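Local coordinates for alpha-rhamnosidase (Dictyoglomus thermophilum, PDB 6I60), which probably hydrolyses terminal non-reducing alpha-L-rhamnose residues of alpha-L-rhamnosides, at residues A[362-367]-A[445-450]; A[378-383]-A[417-422]; A[388-393]-A[438-443]. All coordinates share one frame; numbering follows the deposited sequence.

Contact 1 of 3, residues A[362-367]-A[445-450]; sequences GTYVYD and PGVPTL
Two tyrosine rings of segment 362-367 meet the loop 445-450 in different ways. The Tyr364 ring takes Pro448 over one face: Pro448 CD stands 3.6 Å from the centroid of the Tyr364 ring and 12° off its normal, a CH-pi contact. Val447 comes to the far end of the same ring, crossing it at about a right angle, with CG1 3.8 Å from Tyr364 CE2. The Tyr366 ring has the Thr449 carbonyl at its edge, near the ring plane, while Leu450 CD2 approaches obliquely, 3.6 Å from Tyr366 CE2. Tyr366 OH donates a hydrogen bond to Thr449 O; its modelled length of 2.4 Å is doubtful at this resolution. Two apart in the strand, the tyrosines project from the same side; with CG anti to the carbonyl carbon (chi1 -65° in Tyr364, -75° in Tyr366) both rings reach Pro448. The Leu450 side chain also touches Pro353 and Met356, and Thr449 OG1 turns to Glu451 N. This is packing of a loop against the strand, within the concanavalin-like region. Its chemistry is chiefly apolar, proline and aliphatic carbons on aromatic carbons; the one phenol-to-carbonyl bond, its exact length aside, probably pairs the hydroxyl of the buried Tyr366 and ties the loop backbone to the strand.

Contact 2 of 3, residues A[378-383]-A[417-422]; sequences IKVRTN and YITKGE
Thr382 CG2 overlaps the side chain of Thr419 tip to tip, 3.6 Å from both Thr419 CB and Thr419 OG1. The two hydroxyls do not bond to each other; Thr382 OG1, anti to its own backbone nitrogen (chi1 166°), instead reaches Glu384 O. That torsion leaves the methyl of Thr382 as the group facing Thr419. Two residues earlier, at the end of strand 375-380, Val380 CG2 lies 4.3 Å from Thr419 CG2 and 4.4 Å from Tyr417 CE2, coming to the Tyr417 ring obliquely. At the other end, Asn383 and Gly421 run close together, backbone to backbone, with CA atoms 3.7 Å apart. Asn383 CA makes a CA-H...O contact with Gly421 O at 3.5 Å. Gly421 suits this place because a side chain there would strike Asn383 O, and its backbone angles by themselves call for glycine. The Glu425 carboxylate accepts bonds from Tyr417 OH and from the backbone nitrogens of Lys420, Gly421 and Glu422. The contact joins the ends of two strands in opposite layers of the concanavalin-like sandwich. Strand 375-380 lies between strands 425-427 and 453-458 in one sheet, whereas strand 414-418 pairs with 388-394 in the other. Ile389 of strand 388-394 touches Ile378, Val380 and Thr419, and so packs between the layers beside this contact.

Contact 3 of 3, residues A[388-393]-A[438-443]; sequences EIRIRH and YVEILG
Tyr438 meets the partner strand through its backbone, Tyr438 O lying near His393 CA, while its ring leads away. Val439 faces His393 in a non-hydrogen-bonded pair; its CG2 touches His393 CD2 and its CG1 comes 3.9 Å from Ile391 CG2. Glu440 pairs with Arg392 through two backbone bonds, Arg392 N to Glu440 O (2.7 Å) and Glu440 N to Arg392 O (2.8 Å). Its extended chain, CG anti to the backbone nitrogen (chi1 165°), carries OE2 to the edge of the Arg390 guanidinium, where Arg390 NH2 gives Glu440 OE2 a weak but fairly straight hydrogen bond of 3.3 Å (164° at the hydrogen), part of a salt bridge. Arg392 lies alongside Glu440 with its charge beyond bonding distance, and makes a cation-pi contact with Tyr405, whose hydroxyl weakly bonds Glu440 OE1. Ile441 points the same way as Ile389, their CG2 atoms 4.0 Å apart. Leu442 closes the second hydrogen-bonded pair, Arg390 N to Leu442 O and Leu442 N to Arg390 O both 3.0 Å. Its CD2 lies over a face of the Arg390 guanidinium. Gly443 has angles that call for glycine, and a CB there would strike Glu388 O; Gly443 O lies 3.4 Å from Ile389 CG1. With an alanine in place of Ile389, CG1, CG2 and CD1 would be lost, which would probably open a gap between Ile441 and the Ile378 and Val380 side chains. The antiparallel pair sits inside its sheet, strand 363-368 beyond 438-442 and strand 414-418 beyond 388-394. The face bearing Ile391 and Val439 packs on strand 375-380 of the opposing sheet.

From the N terminus, the chain passes segment 362-367, then 378-383 and 388-393, before returning through 417-422, 438-443 and 445-450. Contact 1 closes the longest loop, joining the first of these segments to the last, and both other contacts fall within it. Contact 2 closes the shortest, from 383 to 417, and contact 3 that from 393 to 438; these two cross. Tyr366 N to Val439 O and Ile441 N to Tyr364 O link contacts 1 and 3. Tyr417 O bonds to Ile389 N between contacts 2 and 3. Pro445 packs on Arg381 and Thr382, bringing contacts 1 and 2 together. Together they tie the two layers of the concanavalin-like sandwich to each other and to loops 445-450 and 419-422.

Contact 1 of 3, residues A[362-367]-A[445-450]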
loop_
_atom_site.group_PDB
_atom_site.type_symbol
_atom_site.label_atom_id
_atom_site.label_comp_id
_atom_site.label_asym_id
_atom_site.label_seq_id
_atom_site.Cartn_x
_atom_site.Cartn_y
_atom_site.Cartn_z
ATOM N N GLY A 362 7.841 31.848 24.444
ATOM C CA GLY A 362 6.658 31.789 23.614
ATOM C C GLY A 362 6.606 30.621 22.655
ATOM O O GLY A 362 5.538 30.352 22.090
ATOM N N THR A 363 7.717 29.918 22.455
ATOM C CA THR A 363 7.787 28.771 21.560
ATOM C C THR A 363 7.727 27.496 22.394
ATOM O O THR A 363 8.543 27.308 23.303
ATOM C CB THR A 363 9.070 28.811 20.730
ATOM O OG1 THR A 363 9.158 30.065 20.039
ATOM C CG2 THR A 363 9.097 27.674 19.722
ATOM N N TYR A 364 6.767 26.627 22.085
ATOM C CA TYR A 364 6.574 25.374 22.803
ATOM C C TYR A 364 6.663 24.210 21.827
ATOM O O TYR A 364 5.991 24.211 20.789
ATOM C CB TYR A 364 5.233 25.371 23.542
ATOM C CG TYR A 364 5.183 26.403 24.643
ATOM C CD1 TYR A 364 4.733 27.694 24.391
ATOM C CD2 TYR A 364 5.611 26.097 25.928
ATOM C CE1 TYR A 364 4.699 28.646 25.393
ATOM C CE2 TYR A 364 5.580 27.042 26.936
ATOM C CZ TYR A 364 5.124 28.315 26.663
ATOM O OH TYR A 364 5.095 29.256 27.665
ATOM N N VAL A 365 7.490 23.224 22.163
ATOM C CA VAL A 365 7.798 22.101 21.285
ATOM C C VAL A 365 7.231 20.826 21.894
ATOM O O VAL A 365 7.419 20.565 23.088
ATOM C CB VAL A 365 9.312 21.967 21.059
ATOM C CG1 VAL A 365 9.626 20.637 20.402
ATOM C CG2 VAL A 365 9.828 23.128 20.224
ATOM N N TYR A 366 6.553 20.031 21.070
ATOM C CA TYR A 366 5.996 18.752 21.481
ATOM C C TYR A 366 6.752 17.611 20.815
ATOM O O TYR A 366 7.216 17.732 19.679
ATOM C CB TYR A 366 4.511 18.657 21.124
ATOM C CG TYR A 366 3.609 19.461 22.028
ATOM C CD1 TYR A 366 3.441 20.827 21.837
ATOM C CD2 TYR A 366 2.926 18.858 23.073
ATOM C CE1 TYR A 366 2.617 21.566 22.662
ATOM C CE2 TYR A 366 2.100 19.588 23.902
ATOM C CZ TYR A 366 1.947 20.942 23.691
ATOM O OH TYR A 366 1.125 21.673 24.514
ATOM N N ASP A 367 6.872 16.500 21.534
ATOM C CA ASP A 367 7.477 15.281 21.011
ATOM C C ASP A 367 6.461 14.157 21.129
ATOM O O ASP A 367 5.952 13.886 22.222
ATOM C CB ASP A 367 8.763 14.933 21.763
ATOM C CG ASP A 367 9.418 13.666 21.243
ATOM O OD1 ASP A 367 9.020 13.191 20.158
ATOM O OD2 ASP A 367 10.332 13.145 21.918
ATOM N N PRO A 445 -2.272 31.063 23.236
ATOM C CA PRO A 445 -2.715 31.948 24.323
ATOM C C PRO A 445 -2.333 31.411 25.693
ATOM O O PRO A 445 -3.186 30.905 26.429
ATOM C CB PRO A 445 -4.238 31.993 24.140
ATOM C CG PRO A 445 -4.570 30.720 23.433
ATOM C CD PRO A 445 -3.403 30.442 22.527
ATOM N N GLY A 446 -1.059 31.517 26.040
ATOM C CA GLY A 446 -0.545 31.012 27.293
ATOM C C GLY A 446 0.324 29.784 27.109
ATOM O O GLY A 446 0.840 29.499 26.024
ATOM N N VAL A 447 0.486 29.044 28.200
ATOM C CA VAL A 447 1.280 27.821 28.209
ATOM C C VAL A 447 0.364 26.660 27.829
ATOM O O VAL A 447 -0.664 26.460 28.493
ATOM C CB VAL A 447 1.925 27.581 29.581
ATOM C CG1 VAL A 447 2.849 26.374 29.533
ATOM C CG2 VAL A 447 2.683 28.818 30.033
ATOM N N PRO A 448 0.678 25.898 26.786
ATOM C CA PRO A 448 -0.133 24.728 26.448
ATOM C C PRO A 448 0.330 23.484 27.196
ATOM O O PRO A 448 1.445 23.411 27.717
ATOM C CB PRO A 448 0.092 24.581 24.937
ATOM C CG PRO A 448 1.474 25.111 24.717
ATOM C CD PRO A 448 1.754 26.131 25.804
ATOM N N THR A 449 -0.563 22.500 27.250
ATOM C CA THR A 449 -0.310 21.235 27.928
ATOM C C THR A 449 -0.284 20.097 26.914
ATOM O O THR A 449 -0.392 20.303 25.703
ATOM C CB THR A 449 -1.364 20.969 29.005
ATOM O OG1 THR A 449 -2.491 20.305 28.417
ATOM C CG2 THR A 449 -1.826 22.267 29.639
ATOM N N LEU A 450 -0.146 18.876 27.428
ATOM C CA LEU A 450 -0.144 17.690 26.582
ATOM C C LEU A 450 -1.544 17.256 26.168
ATOM O O LEU A 450 -1.671 16.340 25.347
ATOM C CB LEU A 450 0.563 16.535 27.294
ATOM C CG LEU A 450 1.971 16.828 27.819
ATOM C CD1 LEU A 450 2.610 15.569 28.379
ATOM C CD2 LEU A 450 2.838 17.427 26.724
#

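Contact 2 of 3, residues A[378-383]-A[417-422]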
loop_
_atom_site.group_PDB
_atom_site.type_symbol
_atom_site.label_atom_id
_atom_site.label_comp_id
_atom_site.label_asym_id
_atom_site.label_seq_id
_atom_site.Cartn_x
_atom_site.Cartn_y
_atom_site.Cartn_z
ATOM N N ILE A 378 -5.415 21.120 17.660
ATOM C CA ILE A 378 -5.076 22.017 18.757
ATOM C C ILE A 378 -6.358 22.480 19.434
ATOM O O ILE A 378 -7.405 22.636 18.796
ATOM C CB ILE A 378 -4.230 23.218 18.271
ATOM C CG1 ILE A 378 -3.569 23.928 19.454
ATOM C CG2 ILE A 378 -5.072 24.192 17.450
ATOM C CD1 ILE A 378 -2.684 25.087 19.049
ATOM N N LYS A 379 -6.275 22.668 20.747
ATOM C CA LYS A 379 -7.355 23.238 21.543
ATOM C C LYS A 379 -6.883 24.581 22.079
ATOM O O LYS A 379 -5.827 24.660 22.715
ATOM C CB LYS A 379 -7.753 22.304 22.688
ATOM C CG LYS A 379 -8.152 20.903 22.251
ATOM C CD LYS A 379 -8.518 20.037 23.451
ATOM C CE LYS A 379 -8.922 18.633 23.025
ATOM N NZ LYS A 379 -8.179 17.585 23.779
ATOM N N VAL A 380 -7.648 25.635 21.808
ATOM C CA VAL A 380 -7.268 26.985 22.201
ATOM C C VAL A 380 -8.382 27.595 23.042
ATOM O O VAL A 380 -9.559 27.251 22.900
ATOM C CB VAL A 380 -6.950 27.872 20.976
ATOM C CG1 VAL A 380 -6.112 27.104 19.967
ATOM C CG2 VAL A 380 -8.225 28.380 20.330
ATOM N N ARG A 381 -7.989 28.498 23.942
ATOM C CA ARG A 381 -8.925 29.254 24.777
ATOM C C ARG A 381 -8.403 30.686 24.824
ATOM O O ARG A 381 -7.430 30.971 25.528
ATOM C CB ARG A 381 -9.044 28.659 26.175
ATOM C CG ARG A 381 -9.540 27.224 26.215
ATOM C CD ARG A 381 -9.136 26.542 27.511
ATOM N NE ARG A 381 -8.447 25.279 27.272
ATOM C CZ ARG A 381 -9.033 24.087 27.322
ATOM N NH1 ARG A 381 -10.326 23.994 27.606
ATOM N NH2 ARG A 381 -8.329 22.988 27.089
ATOM N N THR A 382 -9.043 31.577 24.081
ATOM C CA THR A 382 -8.462 32.905 23.919
ATOM C C THR A 382 -9.431 34.040 24.214
ATOM O O THR A 382 -9.015 35.047 24.796
ATOM C CB THR A 382 -7.910 33.060 22.492
ATOM O OG1 THR A 382 -7.649 34.443 22.224
ATOM C CG2 THR A 382 -8.905 32.525 21.473
ATOM N N ASN A 383 -10.697 33.920 23.801
ATOM C CA ASN A 383 -11.708 34.965 23.951
ATOM C C ASN A 383 -11.398 36.196 23.100
ATOM O O ASN A 383 -12.319 36.882 22.644
ATOM C CB ASN A 383 -11.873 35.365 25.421
ATOM C CG ASN A 383 -13.098 34.745 26.058
ATOM O OD1 ASN A 383 -13.978 34.232 25.366
ATOM N ND2 ASN A 383 -13.164 34.789 27.385
ATOM N N TYR A 417 -3.642 29.029 12.184
ATOM C CA TYR A 417 -5.037 29.175 12.585
ATOM C C TYR A 417 -5.209 30.509 13.294
ATOM O O TYR A 417 -4.502 30.792 14.267
ATOM C CB TYR A 417 -5.474 28.026 13.495
ATOM C CG TYR A 417 -6.862 28.197 14.071
ATOM C CD1 TYR A 417 -7.991 27.996 13.287
ATOM C CD2 TYR A 417 -7.043 28.557 15.401
ATOM C CE1 TYR A 417 -9.261 28.149 13.813
ATOM C CE2 TYR A 417 -8.307 28.712 15.933
ATOM C CZ TYR A 417 -9.412 28.507 15.136
ATOM O OH TYR A 417 -10.672 28.660 15.668
ATOM N N ILE A 418 -6.142 31.323 12.807
ATOM C CA ILE A 418 -6.465 32.609 13.412
ATOM C C ILE A 418 -7.740 32.436 14.224
ATOM O O ILE A 418 -8.787 32.060 13.682
ATOM C CB ILE A 418 -6.624 33.709 12.351
ATOM C CG1 ILE A 418 -5.324 33.872 11.561
ATOM C CG2 ILE A 418 -7.012 35.025 13.002
ATOM C CD1 ILE A 418 -5.500 33.728 10.069
ATOM N N THR A 419 -7.655 32.717 15.522
ATOM C CA THR A 419 -8.742 32.412 16.438
ATOM C C THR A 419 -9.942 33.329 16.206
ATOM O O THR A 419 -9.838 34.405 15.609
ATOM C CB THR A 419 -8.269 32.538 17.886
ATOM O OG1 THR A 419 -8.085 33.921 18.213
ATOM C CG2 THR A 419 -6.951 31.797 18.085
ATOM N N LYS A 420 -11.100 32.879 16.694
ATOM C CA LYS A 420 -12.327 33.665 16.651
ATOM C C LYS A 420 -12.675 34.309 17.986
ATOM O O LYS A 420 -13.421 35.294 18.003
ATOM C CB LYS A 420 -13.505 32.795 16.199
ATOM C CG LYS A 420 -13.132 31.713 15.205
ATOM C CD LYS A 420 -13.937 30.445 15.445
ATOM C CE LYS A 420 -13.941 29.555 14.213
ATOM N NZ LYS A 420 -15.158 28.700 14.165
ATOM N N GLY A 421 -12.166 33.773 19.095
ATOM C CA GLY A 421 -12.406 34.344 20.407
ATOM C C GLY A 421 -13.696 33.892 21.059
ATOM O O GLY A 421 -14.381 34.688 21.711
ATOM N N GLU A 422 -14.041 32.614 20.901
ATOM C CA GLU A 422 -15.276 32.063 21.439
ATOM C C GLU A 422 -15.057 31.310 22.746
ATOM O O GLU A 422 -15.915 30.515 23.147
ATOM C CB GLU A 422 -15.937 31.149 20.408
ATOM C CG GLU A 422 -15.817 31.646 18.975
ATOM C CD GLU A 422 -17.047 31.332 18.146
ATOM O OE1 GLU A 422 -17.668 32.280 17.617
ATOM O OE2 GLU A 422 -17.393 30.138 18.023
#

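Contact 3 of 3, residues A[388-393]-A[438-443]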
loop_
_atom_site.group_PDB
_atom_site.type_symbol
_atom_site.label_atom_id
_atom_site.label_comp_id
_atom_site.label_asym_id
_atom_site.label_seq_id
_atom_site.Cartn_x
_atom_site.Cartn_y
_atom_site.Cartn_z
ATOM N N GLU A 388 -2.975 34.910 15.920
ATOM C CA GLU A 388 -2.431 33.920 15.002
ATOM C C GLU A 388 -1.685 32.832 15.764
ATOM O O GLU A 388 -0.905 33.118 16.678
ATOM C CB GLU A 388 -1.496 34.583 13.989
ATOM C CG GLU A 388 -0.651 33.601 13.189
ATOM C CD GLU A 388 -0.176 34.177 11.868
ATOM O OE1 GLU A 388 -0.911 34.997 11.275
ATOM O OE2 GLU A 388 0.930 33.805 11.421
ATOM N N ILE A 389 -1.933 31.581 15.383
ATOM C CA ILE A 389 -1.255 30.421 15.952
ATOM C C ILE A 389 -0.591 29.671 14.807
ATOM O O ILE A 389 -1.265 29.257 13.856
ATOM C CB ILE A 389 -2.223 29.513 16.726
ATOM C CG1 ILE A 389 -2.465 30.074 18.126
ATOM C CG2 ILE A 389 -1.684 28.090 16.808
ATOM C CD1 ILE A 389 -3.687 29.513 18.803
ATOM N N ARG A 390 0.725 29.504 14.895
ATOM C CA ARG A 390 1.518 28.869 13.851
ATOM C C ARG A 390 2.003 27.512 14.339
ATOM O O ARG A 390 2.608 27.414 15.413
ATOM C CB ARG A 390 2.704 29.752 13.460
ATOM C CG ARG A 390 3.453 29.286 12.227
ATOM C CD ARG A 390 4.660 30.170 11.955
ATOM N NE ARG A 390 5.796 29.830 12.809
ATOM C CZ ARG A 390 6.832 30.631 13.031
ATOM N NH1 ARG A 390 6.882 31.828 12.460
ATOM N NH2 ARG A 390 7.822 30.238 13.822
ATOM N N ILE A 391 1.740 26.472 13.553
ATOM C CA ILE A 391 2.085 25.098 13.905
ATOM C C ILE A 391 3.093 24.591 12.884
ATOM O O ILE A 391 2.760 24.430 11.703
ATOM C CB ILE A 391 0.850 24.188 13.949
ATOM C CG1 ILE A 391 -0.257 24.826 14.788
ATOM C CG2 ILE A 391 1.220 22.817 14.488
ATOM C CD1 ILE A 391 -1.620 24.213 14.558
ATOM N N ARG A 392 4.316 24.326 13.332
ATOM C CA ARG A 392 5.367 23.780 12.488
ATOM C C ARG A 392 5.624 22.320 12.842
ATOM O O ARG A 392 5.428 21.896 13.985
ATOM C CB ARG A 392 6.662 24.583 12.632
ATOM C CG ARG A 392 6.502 26.070 12.362
ATOM C CD ARG A 392 7.848 26.776 12.361
ATOM N NE ARG A 392 8.526 26.649 11.075
ATOM C CZ ARG A 392 9.751 27.102 10.828
ATOM N NH1 ARG A 392 10.439 27.714 11.784
ATOM N NH2 ARG A 392 10.288 26.941 9.625
ATOM N N HIS A 393 6.068 21.554 11.848
ATOM C CA HIS A 393 6.313 20.126 12.003
ATOM C C HIS A 393 7.704 19.786 11.490
ATOM O O HIS A 393 8.174 20.371 10.509
ATOM C CB HIS A 393 5.262 19.294 11.252
ATOM C CG HIS A 393 3.859 19.786 11.425
ATOM N ND1 HIS A 393 3.407 20.964 10.868
ATOM C CD2 HIS A 393 2.803 19.253 12.085
ATOM C CE1 HIS A 393 2.136 21.139 11.183
ATOM N NE2 HIS A 393 1.745 20.114 11.919
ATOM N N TYR A 438 8.032 15.766 15.864
ATOM C CA TYR A 438 7.939 16.897 16.770
ATOM C C TYR A 438 7.060 17.979 16.159
ATOM O O TYR A 438 6.858 18.036 14.942
ATOM C CB TYR A 438 9.331 17.466 17.094
ATOM C CG TYR A 438 10.371 16.410 17.404
ATOM C CD1 TYR A 438 11.116 15.820 16.389
ATOM C CD2 TYR A 438 10.609 16.002 18.711
ATOM C CE1 TYR A 438 12.066 14.854 16.666
ATOM C CE2 TYR A 438 11.559 15.036 18.998
ATOM C CZ TYR A 438 12.284 14.465 17.970
ATOM O OH TYR A 438 13.232 13.504 18.243
ATOM N N VAL A 439 6.541 18.845 17.025
ATOM C CA VAL A 439 5.633 19.914 16.627
ATOM C C VAL A 439 6.008 21.169 17.401
ATOM O O VAL A 439 6.177 21.121 18.623
ATOM C CB VAL A 439 4.161 19.535 16.885
ATOM C CG1 VAL A 439 3.309 20.776 17.100
ATOM C CG2 VAL A 439 3.617 18.707 15.732
ATOM N N GLU A 440 6.145 22.287 16.693
ATOM C CA GLU A 440 6.414 23.581 17.303
ATOM C C GLU A 440 5.197 24.479 17.131
ATOM O O GLU A 440 4.660 24.593 16.024
ATOM C CB GLU A 440 7.650 24.237 16.682
ATOM C CG GLU A 440 7.786 25.713 17.008
ATOM C CD GLU A 440 8.780 26.418 16.113
ATOM O OE1 GLU A 440 9.978 26.068 16.166
ATOM O OE2 GLU A 440 8.366 27.323 15.357
ATOM N N ILE A 441 4.764 25.109 18.218
ATOM C CA ILE A 441 3.608 26.000 18.209
ATOM C C ILE A 441 4.040 27.352 18.758
ATOM O O ILE A 441 4.536 27.440 19.888
ATOM C CB ILE A 441 2.436 25.431 19.023
ATOM C CG1 ILE A 441 2.051 24.048 18.502
ATOM C CG2 ILE A 441 1.242 26.379 18.975
ATOM C CD1 ILE A 441 1.776 23.054 19.595
ATOM N N LEU A 442 3.849 28.399 17.962
ATOM C CA LEU A 442 4.147 29.764 18.366
ATOM C C LEU A 442 2.859 30.570 18.355
ATOM O O LEU A 442 2.080 30.488 17.401
ATOM C CB LEU A 442 5.186 30.404 17.440
ATOM C CG LEU A 442 5.538 31.861 17.752
ATOM C CD1 LEU A 442 6.848 31.945 18.524
ATOM C CD2 LEU A 442 5.602 32.696 16.479
ATOM N N GLY A 443 2.635 31.337 19.415
ATOM C CA GLY A 443 1.463 32.177 19.516
ATOM C C GLY A 443 0.307 31.600 20.301
ATOM O O GLY A 443 -0.807 32.127 20.197
#